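PDB 4F87: PlyCB from Streptococcus phage C1, which forms the octameric ring of the phage endolysin PlyC and serves as its small cell-wall binding subunit during lysis of the streptococcal host. Local coordinates for the interface of chains A and B. Coordinates in Å, arbitrary orientation; residue numbers count along the deposited sequence, not the author numbering. Chains: chain A/B, PlyCB.

Contact 1: the interface of chains A and B. Residues chain A 42, 44-45; chain B 20-23, 57-59, 62.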
# COMPACT_ATOMS: atom_id res chain seq x y z
N ASP A 42 6.13 24.96 -22.61
CA ASP A 42 6.87 24.28 -23.66
C ASP A 42 6.50 22.82 -23.82
O ASP A 42 6.31 22.09 -22.84
CB ASP A 42 8.38 24.36 -23.37
CG ASP A 42 8.91 25.77 -23.43
OD1 ASP A 42 8.96 26.34 -24.54
OD2 ASP A 42 9.26 26.32 -22.36
N GLU A 44 8.44 20.42 -24.56
CA GLU A 44 9.41 19.54 -23.91
C GLU A 44 8.92 19.13 -22.52
O GLU A 44 9.06 17.96 -22.14
CB GLU A 44 10.74 20.27 -23.80
CG GLU A 44 11.76 19.47 -23.00
CD GLU A 44 13.11 20.13 -22.83
OE1 GLU A 44 13.16 21.37 -22.66
OE2 GLU A 44 14.11 19.39 -22.76
N THR A 45 8.34 20.07 -21.77
CA THR A 45 7.85 19.81 -20.42
C THR A 45 6.66 18.89 -20.46
O THR A 45 6.52 18.04 -19.57
CB THR A 45 7.50 21.14 -19.77
OG1 THR A 45 8.63 22.04 -19.87
CG2 THR A 45 7.07 20.98 -18.31
N HIS B 20 16.05 18.03 -16.41
CA HIS B 20 16.97 18.83 -17.22
C HIS B 20 16.25 19.29 -18.47
O HIS B 20 15.17 18.76 -18.77
CB HIS B 20 18.21 17.97 -17.64
CG HIS B 20 17.93 16.96 -18.70
ND1 HIS B 20 17.29 15.76 -18.42
CD2 HIS B 20 18.17 17.01 -20.04
CE1 HIS B 20 17.18 15.12 -19.57
NE2 HIS B 20 17.69 15.82 -20.57
N THR B 21 16.84 20.23 -19.21
CA THR B 21 16.34 20.60 -20.51
C THR B 21 17.36 20.28 -21.58
O THR B 21 18.57 20.39 -21.31
CB THR B 21 15.96 22.10 -20.58
OG1 THR B 21 15.42 22.37 -21.89
CG2 THR B 21 17.18 23.06 -20.39
N ASP B 22 16.87 19.92 -22.76
CA ASP B 22 17.68 19.75 -23.97
C ASP B 22 17.61 20.99 -24.87
O ASP B 22 18.10 20.96 -26.00
CB ASP B 22 17.28 18.49 -24.73
CG ASP B 22 17.62 17.21 -24.00
OD1 ASP B 22 18.63 17.20 -23.24
OD2 ASP B 22 16.90 16.21 -24.20
N GLY B 23 17.03 22.07 -24.34
CA GLY B 23 16.91 23.36 -25.01
C GLY B 23 18.23 24.10 -25.10
O GLY B 23 19.27 23.64 -24.64
N ASN B 57 12.32 15.56 -18.71
CA ASN B 57 12.69 16.84 -19.30
C ASN B 57 11.72 17.93 -18.85
O ASN B 57 10.50 17.74 -18.89
CB ASN B 57 12.67 16.78 -20.83
CG ASN B 57 13.81 16.04 -21.46
OD1 ASN B 57 14.57 16.61 -22.29
ND2 ASN B 57 13.92 14.76 -21.18
N ILE B 58 12.28 19.11 -18.47
CA ILE B 58 11.50 20.28 -18.09
C ILE B 58 12.19 21.47 -18.72
O ILE B 58 13.39 21.69 -18.48
CB ILE B 58 11.37 20.46 -16.56
CG1 ILE B 58 10.72 19.23 -15.91
CG2 ILE B 58 10.60 21.75 -16.21
CD1 ILE B 58 10.56 19.33 -14.37
N SER B 59 11.49 22.25 -19.51
CA SER B 59 12.09 23.42 -20.13
C SER B 59 12.51 24.43 -19.06
O SER B 59 11.89 24.50 -17.99
CB SER B 59 11.07 24.03 -21.09
OG SER B 59 11.53 25.19 -21.75
N ASP B 62 9.67 26.49 -17.71
CA ASP B 62 8.66 25.83 -16.89
C ASP B 62 9.14 25.48 -15.50
O ASP B 62 8.31 25.11 -14.66
CB ASP B 62 8.12 24.60 -17.63
CG ASP B 62 7.19 24.96 -18.77
OD1 ASP B 62 6.33 25.84 -18.59
OD2 ASP B 62 7.27 24.30 -19.84

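Contact 2: the interface of chains A and B. Residues chain A 11-14, 52; chain B 15-17, 53-54, 56.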
# COMPACT_ATOMS: atom_id res chain seq x y z
N VAL A 11 7.10 6.35 -7.28
CA VAL A 11 8.36 6.84 -6.71
C VAL A 11 8.71 8.29 -7.11
O VAL A 11 9.69 8.81 -6.59
CB VAL A 11 9.52 5.89 -7.06
N SER A 12 7.93 8.91 -7.99
CA SER A 12 8.23 10.27 -8.45
C SER A 12 7.94 11.38 -7.46
O SER A 12 8.39 12.51 -7.68
CB SER A 12 7.51 10.54 -9.77
OG SER A 12 6.12 10.71 -9.48
N GLY A 13 7.10 11.12 -6.47
CA GLY A 13 6.66 12.17 -5.55
C GLY A 13 5.73 13.17 -6.24
O GLY A 13 5.63 14.31 -5.80
N VAL A 14 5.07 12.74 -7.35
CA VAL A 14 4.16 13.58 -8.12
C VAL A 14 2.86 12.85 -8.34
O VAL A 14 2.87 11.70 -8.80
CB VAL A 14 4.76 13.98 -9.49
CG1 VAL A 14 3.77 14.82 -10.33
CG2 VAL A 14 6.08 14.75 -9.33
N ILE A 52 5.68 10.41 -16.40
CA ILE A 52 5.35 10.08 -15.00
C ILE A 52 3.91 10.28 -14.58
O ILE A 52 3.52 9.72 -13.55
CB ILE A 52 6.32 10.80 -14.02
CG1 ILE A 52 6.26 12.36 -14.15
CG2 ILE A 52 7.77 10.27 -14.17
CD1 ILE A 52 6.94 13.11 -12.95
N GLN B 15 11.95 9.66 -2.88
CA GLN B 15 10.83 9.94 -3.78
C GLN B 15 11.19 11.21 -4.52
O GLN B 15 11.57 12.20 -3.88
CB GLN B 15 9.51 10.13 -3.03
CG GLN B 15 8.97 8.81 -2.47
CD GLN B 15 7.63 9.01 -1.81
OE1 GLN B 15 6.67 9.46 -2.43
NE2 GLN B 15 7.54 8.66 -0.54
N GLY B 16 11.05 11.22 -5.84
CA GLY B 16 11.37 12.41 -6.60
C GLY B 16 11.75 12.11 -8.02
O GLY B 16 11.43 11.03 -8.55
N PHE B 17 12.42 13.07 -8.65
CA PHE B 17 12.81 12.91 -10.04
C PHE B 17 13.95 13.83 -10.38
O PHE B 17 14.11 14.89 -9.75
CB PHE B 17 11.61 13.19 -10.99
CG PHE B 17 10.97 14.56 -10.84
CD1 PHE B 17 11.42 15.64 -11.59
CD2 PHE B 17 9.89 14.76 -9.98
CE1 PHE B 17 10.85 16.92 -11.43
CE2 PHE B 17 9.31 16.04 -9.84
CZ PHE B 17 9.78 17.10 -10.58
N ILE B 53 15.16 6.67 -9.38
CA ILE B 53 14.08 7.64 -9.57
C ILE B 53 13.95 7.98 -11.06
O ILE B 53 14.94 7.89 -11.80
CB ILE B 53 14.23 8.93 -8.72
CG1 ILE B 53 15.57 9.65 -8.99
CG2 ILE B 53 13.98 8.67 -7.24
CD1 ILE B 53 15.73 10.99 -8.25
N PRO B 54 12.77 8.45 -11.50
CA PRO B 54 12.64 8.82 -12.92
C PRO B 54 13.45 10.07 -13.26
O PRO B 54 13.79 10.86 -12.39
CB PRO B 54 11.14 9.09 -13.10
CG PRO B 54 10.58 9.20 -11.74
CD PRO B 54 11.49 8.54 -10.76
N ILE B 56 13.24 13.14 -16.12
CA ILE B 56 12.37 13.74 -17.12
C ILE B 56 12.92 15.06 -17.65
O ILE B 56 13.85 15.64 -17.07
CB ILE B 56 10.93 13.94 -16.55
CG1 ILE B 56 10.88 15.02 -15.43
CG2 ILE B 56 10.35 12.59 -16.08
CD1 ILE B 56 9.44 15.47 -14.99

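Contact 3: the interface of chains A and B. Residues chain A 14, 33-34, 36, 38; chain B 65-66, 68-70.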
# COMPACT_ATOMS: atom_id res chain seq x y z
N VAL A 14 5.07 12.74 -7.35
CA VAL A 14 4.16 13.58 -8.12
C VAL A 14 2.86 12.85 -8.34
O VAL A 14 2.87 11.70 -8.80
CB VAL A 14 4.76 13.98 -9.49
CG1 VAL A 14 3.77 14.82 -10.33
CG2 VAL A 14 6.08 14.75 -9.33
N ILE A 33 -0.41 19.35 -10.44
CA ILE A 33 0.75 18.67 -9.87
C ILE A 33 0.62 18.83 -8.35
O ILE A 33 0.68 19.96 -7.86
CB ILE A 33 2.12 19.27 -10.36
CG1 ILE A 33 2.29 19.28 -11.90
CG2 ILE A 33 3.34 18.62 -9.63
CD1 ILE A 33 2.36 17.98 -12.53
N ASN A 34 0.42 17.71 -7.63
CA ASN A 34 0.28 17.74 -6.18
C ASN A 34 -0.77 18.77 -5.71
O ASN A 34 -0.55 19.50 -4.73
CB ASN A 34 1.67 17.93 -5.54
CG ASN A 34 2.60 16.75 -5.81
OD1 ASN A 34 2.14 15.65 -6.16
ND2 ASN A 34 3.90 16.93 -5.60
N VAL A 36 -1.74 21.49 -7.26
CA VAL A 36 -1.47 22.85 -7.72
C VAL A 36 -1.65 22.88 -9.23
O VAL A 36 -1.00 22.12 -9.95
CB VAL A 36 -0.05 23.32 -7.29
CG1 VAL A 36 0.27 24.72 -7.83
CG2 VAL A 36 0.10 23.29 -5.76
N ILE A 38 -1.07 24.48 -12.84
CA ILE A 38 -0.09 25.30 -13.54
C ILE A 38 -0.31 25.27 -15.04
O ILE A 38 -0.91 24.33 -15.59
CB ILE A 38 1.36 24.84 -13.21
CG1 ILE A 38 1.60 23.37 -13.64
CG2 ILE A 38 1.72 25.07 -11.72
CD1 ILE A 38 3.07 22.97 -13.64
N ALA B 65 7.21 27.21 -12.46
CA ALA B 65 5.89 26.66 -12.12
C ALA B 65 5.99 25.30 -11.44
O ALA B 65 5.24 25.04 -10.50
CB ALA B 65 5.02 26.57 -13.36
N ILE B 66 6.94 24.44 -11.89
CA ILE B 66 7.10 23.14 -11.24
C ILE B 66 7.56 23.32 -9.80
O ILE B 66 7.07 22.62 -8.91
CB ILE B 66 8.04 22.23 -12.05
CG1 ILE B 66 7.54 22.05 -13.52
CG2 ILE B 66 8.31 20.88 -11.33
CD1 ILE B 66 6.15 21.54 -13.68
N LYS B 68 6.81 25.75 -7.81
CA LYS B 68 5.62 26.18 -7.07
C LYS B 68 4.75 24.97 -6.72
O LYS B 68 4.29 24.86 -5.58
CB LYS B 68 4.82 27.20 -7.91
CG LYS B 68 3.60 27.80 -7.21
N ALA B 69 4.55 24.05 -7.68
CA ALA B 69 3.74 22.85 -7.45
C ALA B 69 4.39 21.83 -6.53
O ALA B 69 3.68 21.09 -5.84
CB ALA B 69 3.38 22.21 -8.77
N MET B 70 5.73 21.79 -6.48
CA MET B 70 6.48 20.86 -5.65
C MET B 70 6.66 21.36 -4.20
O MET B 70 7.11 20.59 -3.35
CB MET B 70 7.84 20.53 -6.30
CG MET B 70 7.75 19.72 -7.60
SD MET B 70 6.91 18.10 -7.41
CE MET B 70 8.16 17.15 -6.49
O HOH W 1 4.24 18.89 -3.47

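Contact 1: the interface of chains A and B
A:Glu44 reaches across the subunit boundary into the bend that follows strand 16-20 of chain B, at about a right angle to the side chains of B:Thr21 and B:Asn57. Its CG lies anti to the backbone N (chi1 174°) and the chain beyond is extended, an arm that carries the carboxylate away from helix 43-50. Both oxygens accept through syn lone pairs. A:Glu44 OE1 takes the hydroxyl OG1 of B:Thr21 at 2.6 Å. A:Glu44 OE2 takes the backbone N of B:Asp22 at 2.8 Å, in a nearly straight bond. B:Gly23 N in turn donates to B:Thr21 OG1, which helps fix the hydroxyl. As modelled, the amide oxygen OD1 of B:Asn57 faces A:Glu44 OE2 at 2.9 Å, two acceptors together; this pairing is doubtful, and the amide may be turned over. Just before the helix, B:Ser59 OG meets A:Asp42 OD2 from above the carboxylate plane, 2.6 Å apart. B:Asp62 OD2 takes A:Asp42 N on its syn side, next to the start of helix 43-50, whose dipole might favour a negative charge there. The hydroxyl OG1 of A:Thr45 donates to the anti lone pair of B:Asp62 OD2 (2.6 Å) and accepts from B:Ser59 N at 2.9 Å.

Contact 2: the interface of chains A and B
A:Ile52 meets B:Pro54 and B:Ile56 across the boundary, its side chain lying at about a right angle to both. From CB the chain forks. The short branch of A:Ile52, CG2, is anti to the carbonyl carbon and meets the CB-CG edge of the proline ring, 3.7 Å from CB of B:Pro54, with the ring's CG a little farther off. The same methyl also faces CG2 of B:Ile56. On the long branch, CG1 sits between the backbone N and the carbonyl carbon (chi1 60°). The tip of A:Ile52, CD1, then meets CD1 of B:Ile56 at 4.0 Å, methyl to methyl. A:Ser12 CB meets the CG corner of the same ring edge, 3.9 Å from B:Pro54 CG, while its OG turns back to accept from A:Val14 N, which probably helps hold the turn. Beside this apolar group, B:Phe17 presents a ring edge: the carbonyl O of A:Ser12 lies in the ring plane, 3.5 Å from CD2. The neighbouring CE2 of B:Phe17 touches CG2 of A:Val14, also at 3.5 Å. A backbone hydrogen bond crosses here, from B:Gly16 N to A:Val11 O, 2.9 Å long. The site thus joins the segment that leads into strand 16-20 of chain A, and A:Ile52 just past helix 43-50, to the start of strand 16-20 of chain B, and strand 55-57 with the residues leading into it.

Contact 3: the interface of chains A and B
Apolar packing makes most of this contact, with B:Ala69 on helix 63-70 set against A:Ile33 and A:Val36 from two neighbouring strands. CB of B:Ala69 points at CB of A:Ile33, 3.6 Å away, and also touches its CG2 methyl. A:Val36 comes over the alanine backbone instead, its CB 3.8 Å from CA of B:Ala69; the small side chain probably lets helix and strands approach closely. One turn earlier on the helix, B:Ala65 CB meets A:Ile38 CG2 at 4.0 Å, while the longer branch of the isoleucine runs to B:Ile66. There CG1 of A:Ile38 lies between the backbone N and the carbonyl carbon (chi1 61°). The CD1 methyls of A:Ile38 and B:Ile66 meet tip to tip at 3.4 Å, tighter than usual van der Waals contact, the two side chains at about a right angle.

Sulfur contacts lie at the end of the helix. The chain of B:Met70 is bent at chi2 and chi3, which brings SD to within 4.0 Å of CG2 of A:Val14, and the amide ND2 of A:Asn34 approaches the sulfur obliquely at 3.7 Å.

Polar linkage is indirect: in this contact no nitrogen or oxygen of one chain bonds the other directly, and a water bridges them. This water sits 2.9 Å from ND2 of A:Asn34. A longer link of 3.3 Å joins the water O to the backbone O of B:Ala69.

The three contacts are parts of one interface between neighbouring copies in the octameric ring. Between the centres of their C-alpha atoms, contacts 1 and 2 lie about 16 Å apart, contacts 1 and 3 about 15 Å, and contacts 2 and 3, which share A:Val14, about 13 Å. Contacts 1 and 2 both use strands 16-20 and 55-57 of chain B, and helix 43-50 of chain A or the residues just past it. In chain B the 3-10 helix 60-62 of contact 1 runs directly into helix 63-70 of contact 3. Different surfaces of identical chains meet, without an exact two-fold, as suits a closed ring.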